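Side-chain contacts in 5-cytosine DNA methyltransferase (Entamoeba histolytica, PDB 3QV2), which probably methylates carbon 5 of cytosine in tRNA and DNA, as expected of a Dnmt2-type enzyme, and binds the cofactor product S-adenosyl-L-homocysteine: residues A[106-109]-A[110-114]; A[65-68]-A[69-73]. All blocks are in the same frame, centred on the assembly; numbering follows the deposited sequence.

Interaction 1. Residues A[106-109]-A[110-114]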
# COMPACT_ATOMS: atom_id res chain seq x y z
N LYS A 106 -7.98 0.53 17.20
CA LYS A 106 -8.40 -0.51 18.13
C LYS A 106 -8.05 -1.91 17.64
O LYS A 106 -7.67 -2.78 18.44
CB LYS A 106 -9.90 -0.40 18.40
CG LYS A 106 -10.40 -1.28 19.53
CD LYS A 106 -11.85 -0.96 19.88
CE LYS A 106 -12.33 -1.77 21.07
NZ LYS A 106 -12.31 -3.23 20.80
N SER A 107 -8.16 -2.13 16.34
CA SER A 107 -7.89 -3.45 15.77
C SER A 107 -6.42 -3.85 15.85
O SER A 107 -6.10 -4.98 16.20
CB SER A 107 -8.39 -3.51 14.32
OG SER A 107 -7.91 -2.41 13.56
N VAL A 108 -5.53 -2.92 15.53
CA VAL A 108 -4.10 -3.22 15.52
C VAL A 108 -3.53 -3.34 16.94
O VAL A 108 -2.61 -4.11 17.18
CB VAL A 108 -3.29 -2.17 14.72
CG1 VAL A 108 -3.26 -0.84 15.46
CG2 VAL A 108 -1.88 -2.68 14.45
N LEU A 109 -4.10 -2.58 17.87
CA LEU A 109 -3.71 -2.69 19.27
C LEU A 109 -4.18 -4.03 19.83
O LEU A 109 -3.47 -4.66 20.61
CB LEU A 109 -4.30 -1.54 20.09
CG LEU A 109 -3.68 -0.16 19.88
CD1 LEU A 109 -4.49 0.91 20.60
CD2 LEU A 109 -2.23 -0.15 20.34
N HIS A 110 -5.37 -4.44 19.42
CA HIS A 110 -5.94 -5.71 19.85
C HIS A 110 -5.03 -6.87 19.48
O HIS A 110 -4.75 -7.75 20.30
CB HIS A 110 -7.32 -5.90 19.22
CG HIS A 110 -7.92 -7.25 19.48
ND1 HIS A 110 -8.14 -7.73 20.75
CD2 HIS A 110 -8.34 -8.22 18.63
CE1 HIS A 110 -8.67 -8.94 20.67
NE2 HIS A 110 -8.81 -9.26 19.40
N LEU A 111 -4.57 -6.88 18.23
CA LEU A 111 -3.73 -7.97 17.73
C LEU A 111 -2.45 -8.15 18.54
O LEU A 111 -2.03 -9.27 18.80
CB LEU A 111 -3.39 -7.75 16.25
CG LEU A 111 -4.57 -7.76 15.28
CD1 LEU A 111 -4.10 -7.55 13.85
CD2 LEU A 111 -5.36 -9.06 15.40
N TYR A 112 -1.83 -7.04 18.93
CA TYR A 112 -0.55 -7.10 19.64
C TYR A 112 -0.70 -7.18 21.16
O TYR A 112 0.11 -7.81 21.83
CB TYR A 112 0.35 -5.93 19.23
CG TYR A 112 0.85 -6.03 17.80
CD1 TYR A 112 1.99 -6.78 17.50
CD2 TYR A 112 0.20 -5.39 16.76
CE1 TYR A 112 2.45 -6.88 16.20
CE2 TYR A 112 0.65 -5.48 15.46
CZ TYR A 112 1.78 -6.23 15.19
OH TYR A 112 2.25 -6.34 13.89
N ARG A 113 -1.74 -6.54 21.69
CA ARG A 113 -2.00 -6.59 23.13
C ARG A 113 -2.60 -7.93 23.53
O ARG A 113 -2.13 -8.57 24.48
CB ARG A 113 -2.97 -5.49 23.55
CG ARG A 113 -2.39 -4.08 23.58
CD ARG A 113 -3.49 -3.09 23.91
NE ARG A 113 -2.99 -1.73 24.07
CZ ARG A 113 -3.77 -0.66 24.19
NH1 ARG A 113 -5.09 -0.80 24.15
NH2 ARG A 113 -3.24 0.55 24.33
N ASP A 114 -3.63 -8.35 22.81
CA ASP A 114 -4.48 -9.45 23.26
C ASP A 114 -4.18 -10.80 22.60
O ASP A 114 -4.53 -11.85 23.15
CB ASP A 114 -5.95 -9.09 23.06
CG ASP A 114 -6.31 -7.76 23.70
OD1 ASP A 114 -5.71 -7.41 24.74
OD2 ASP A 114 -7.18 -7.05 23.16

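Interaction 2. Residues A[65-68]-A[69-73]. With SAH (S-adenosyl-L-homocysteine), chain B.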
# COMPACT_ATOMS: atom_id res chain seq x y z
N ASP A 65 -11.28 -5.93 15.71
CA ASP A 65 -11.34 -5.27 17.01
C ASP A 65 -11.52 -6.28 18.14
O ASP A 65 -11.06 -6.05 19.26
CB ASP A 65 -12.49 -4.26 17.05
CG ASP A 65 -12.24 -3.05 16.17
OD1 ASP A 65 -11.08 -2.84 15.76
OD2 ASP A 65 -13.20 -2.31 15.89
N SER A 66 -12.19 -7.39 17.85
CA SER A 66 -12.58 -8.33 18.89
C SER A 66 -12.31 -9.79 18.56
O SER A 66 -12.70 -10.68 19.31
CB SER A 66 -14.07 -8.15 19.21
OG SER A 66 -14.87 -8.46 18.08
N ILE A 67 -11.65 -10.05 17.43
CA ILE A 67 -11.38 -11.43 17.02
C ILE A 67 -10.64 -12.20 18.12
O ILE A 67 -9.68 -11.69 18.71
CB ILE A 67 -10.61 -11.51 15.69
CG1 ILE A 67 -10.52 -12.96 15.21
CG2 ILE A 67 -9.23 -10.90 15.84
CD1 ILE A 67 -9.94 -13.11 13.82
N SER A 68 -11.08 -13.42 18.40
CA SER A 68 -10.53 -14.20 19.49
C SER A 68 -9.18 -14.82 19.14
O SER A 68 -8.87 -15.01 17.96
CB SER A 68 -11.51 -15.30 19.91
OG SER A 68 -11.61 -16.30 18.91
N ILE A 69 -8.40 -15.13 20.16
CA ILE A 69 -7.12 -15.80 19.97
C ILE A 69 -7.35 -17.15 19.30
O ILE A 69 -6.65 -17.52 18.36
CB ILE A 69 -6.40 -16.04 21.31
CG1 ILE A 69 -6.34 -14.75 22.12
CG2 ILE A 69 -5.00 -16.59 21.07
CD1 ILE A 69 -5.74 -14.92 23.50
N LYS A 70 -8.34 -17.88 19.80
CA LYS A 70 -8.67 -19.22 19.31
C LYS A 70 -8.86 -19.25 17.80
O LYS A 70 -8.30 -20.10 17.11
CB LYS A 70 -9.94 -19.73 20.00
CG LYS A 70 -10.34 -21.14 19.60
CD LYS A 70 -9.85 -22.17 20.61
CE LYS A 70 -10.46 -23.53 20.34
NZ LYS A 70 -10.16 -24.50 21.43
N GLN A 71 -9.65 -18.31 17.28
CA GLN A 71 -9.91 -18.26 15.84
C GLN A 71 -8.64 -18.00 15.05
O GLN A 71 -8.41 -18.61 14.01
CB GLN A 71 -10.97 -17.20 15.52
CG GLN A 71 -11.27 -17.07 14.04
CD GLN A 71 -12.43 -16.14 13.75
OE1 GLN A 71 -12.69 -15.79 12.60
NE2 GLN A 71 -13.14 -15.74 14.80
N ILE A 72 -7.81 -17.09 15.55
CA ILE A 72 -6.54 -16.79 14.90
C ILE A 72 -5.60 -18.00 14.91
O ILE A 72 -4.98 -18.32 13.91
CB ILE A 72 -5.84 -15.59 15.56
CG1 ILE A 72 -6.48 -14.28 15.10
CG2 ILE A 72 -4.35 -15.59 15.23
CD1 ILE A 72 -5.93 -13.06 15.80
N GLU A 73 -5.52 -18.67 16.06
CA GLU A 73 -4.61 -19.79 16.22
C GLU A 73 -5.08 -21.01 15.43
O GLU A 73 -4.27 -21.83 15.00
CB GLU A 73 -4.46 -20.14 17.71
CG GLU A 73 -3.10 -20.73 18.07
CD GLU A 73 -2.90 -20.86 19.57
OE1 GLU A 73 -1.83 -20.44 20.06
OE2 GLU A 73 -3.81 -21.38 20.25
N SAH B . -2.83 -2.89 2.14
CA SAH B . -4.14 -3.16 1.59
CB SAH B . -5.16 -2.15 2.10
CG SAH B . -4.94 -1.51 3.45
SD SAH B . -6.12 -0.25 3.98
C SAH B . -4.06 -3.15 0.09
O SAH B . -5.08 -2.84 -0.59
OXT SAH B . -2.97 -3.45 -0.50
C5' SAH B . -6.80 -0.71 5.56
C4' SAH B . -7.88 -1.73 5.59
O4' SAH B . -8.07 -2.12 6.90
C3' SAH B . -9.13 -1.15 5.11
O3' SAH B . -9.49 -1.72 3.90
C2' SAH B . -10.13 -1.43 6.11
O2' SAH B . -11.25 -1.98 5.51
C1' SAH B . -9.50 -2.39 7.02
N9 SAH B . -10.03 -2.29 8.35
C8 SAH B . -10.24 -1.22 9.13
N7 SAH B . -10.75 -1.66 10.28
C5 SAH B . -10.88 -3.01 10.22
C6 SAH B . -11.34 -3.97 11.12
N6 SAH B . -11.83 -3.59 12.42
N1 SAH B . -11.33 -5.26 10.73
C2 SAH B . -10.88 -5.64 9.53
N3 SAH B . -10.43 -4.73 8.65
C4 SAH B . -10.41 -3.42 8.97
O HOH W 1 -13.24 -14.70 17.30

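Interaction 1. Residues A[106-109]-A[110-114]
Leu109 O and Arg113 N make the shortest bond between 106-109 and 110-114, 2.8 Å. The same oxygen is also approached by Tyr112 N, a weak bond of the tighter i+3 kind; separately, the helix has a wider pi-type turn at 111-114. Just before it along the helix, His110 N donates to Lys106 O at 3.0 Å and Leu111 N to Ser107 O. Within 110-114, His110 ND1 donates to Asp114 OD2 at 2.7 Å; the carboxylate oxygen lies at the ring edge, in its plane, and accepts through its anti lone pair. With CG anti to the backbone N (chi1 174°), the ring is carried away from 106-109 toward Asp114, one turn on, and its other nitrogen, NE2, bonds to Ile67 O.

Packing takes over on the other faces. The extended Arg113 chain runs side by side with Leu109, whose CD1 sits 3.7 Å above one face of the guanidinium, toward its rim; Arg113 NE continues to a salt bridge with Glu142 on helix 138-149. Val108 CG2 meets Tyr112 CE2 at 3.9 Å, the two side chains crossing obliquely, while Val108 O approaches the ring edge at CD2, 3.1 Å away. Tyr112 and Leu111 extend this apolar side onto the central sheet, where both touch Met82, and Ser107 reaches the S-adenosyl-L-homocysteine pocket.

Each residue type thus suits its face of the helix: small Ser107 beside the bound S-adenosyl-L-homocysteine, Leu111 and Tyr112 against the sheet, Val108 and Leu109 toward helix 138-149, and an arginine whose long chain packs on leucine while its head seeks a carboxylate. With acceptors at both ring nitrogens of His110, a carboxylate and a carbonyl, its rotation is fixed and the doubly protonated, positive imidazole would probably be favoured.

Interaction 2. Residues A[65-68]-A[69-73]
An N-cap opens helix 69-74: Ser68, the last residue before the helix, reaches forward over the first turn to Gln71, and OG accepts from Gln71 N at 3.2 Å with an N-H...O angle of 162°. The torsion chi1 of 70° sets OG between the backbone N and the carbonyl carbon, within range of this first-turn amide. Ser68 O begins the regular helical pattern, though weakly, by accepting from Ile72 N at 3.4 Å. A few residues ahead of the cap, Asp65 OD1 lies 3.5 Å from N6 of S-adenosyl-L-homocysteine.

A water molecule reinforces the cap. It accepts from Ser68 N at 2.7 Å, is hydrogen-bonded to Ser68 OG at 2.8 Å, and takes a weak bond from Gln71 NE2, so that backbone, hydroxyl and amide gather round one site. The Gln71 chain is extended to reach it and crosses Ile67 at about a right angle; its NE2 is 3.8 Å from Ile67 CG1.

Ile67 is the apolar partner just ahead of the cap. Its CG1 stands anti to the backbone N (chi1 -172°), which carries CD1 to Ile72 CG1, 3.9 Å away, and the two isoleucines also cross at about a right angle. Ile67 continues onto Phe41 of strand 36-41, whereas Ile72 packs against Ile115 of helix 106-115.

Serine suits the cap because its short hydroxyl can supply the acceptor that an opening helix turn lacks. Glutamine combines two roles, its chain lying on Ile67 and its amide meeting the water. Hydroxyl and water thus satisfy the N-H groups of Gln71 and Ser68, while Ile67 and Ile72 seal the apolar side.

Overall arrangement
From the N terminus, the chain first meets interaction 2, where the loop after helix 45-55 passes the cofactor site at Asp65 and turns into helix 69-74. Strand 79-82 and helix 91-94 follow before helix 106-115, which contains interaction 1. The two contacts are in series, neither nested nor crossed; each closes only a local turn. They nevertheless meet in space, with centres 10 Å apart: besides the bond from His110 to the Ile67 carbonyl, Asp65 packs on Lys106 and Ser107, and the end of helix 106-115 touches Ile69. Helix 106-115 thereby joins the cofactor-side loop and helix 69-74 to the central sheet of this Rossmann-like methyltransferase domain.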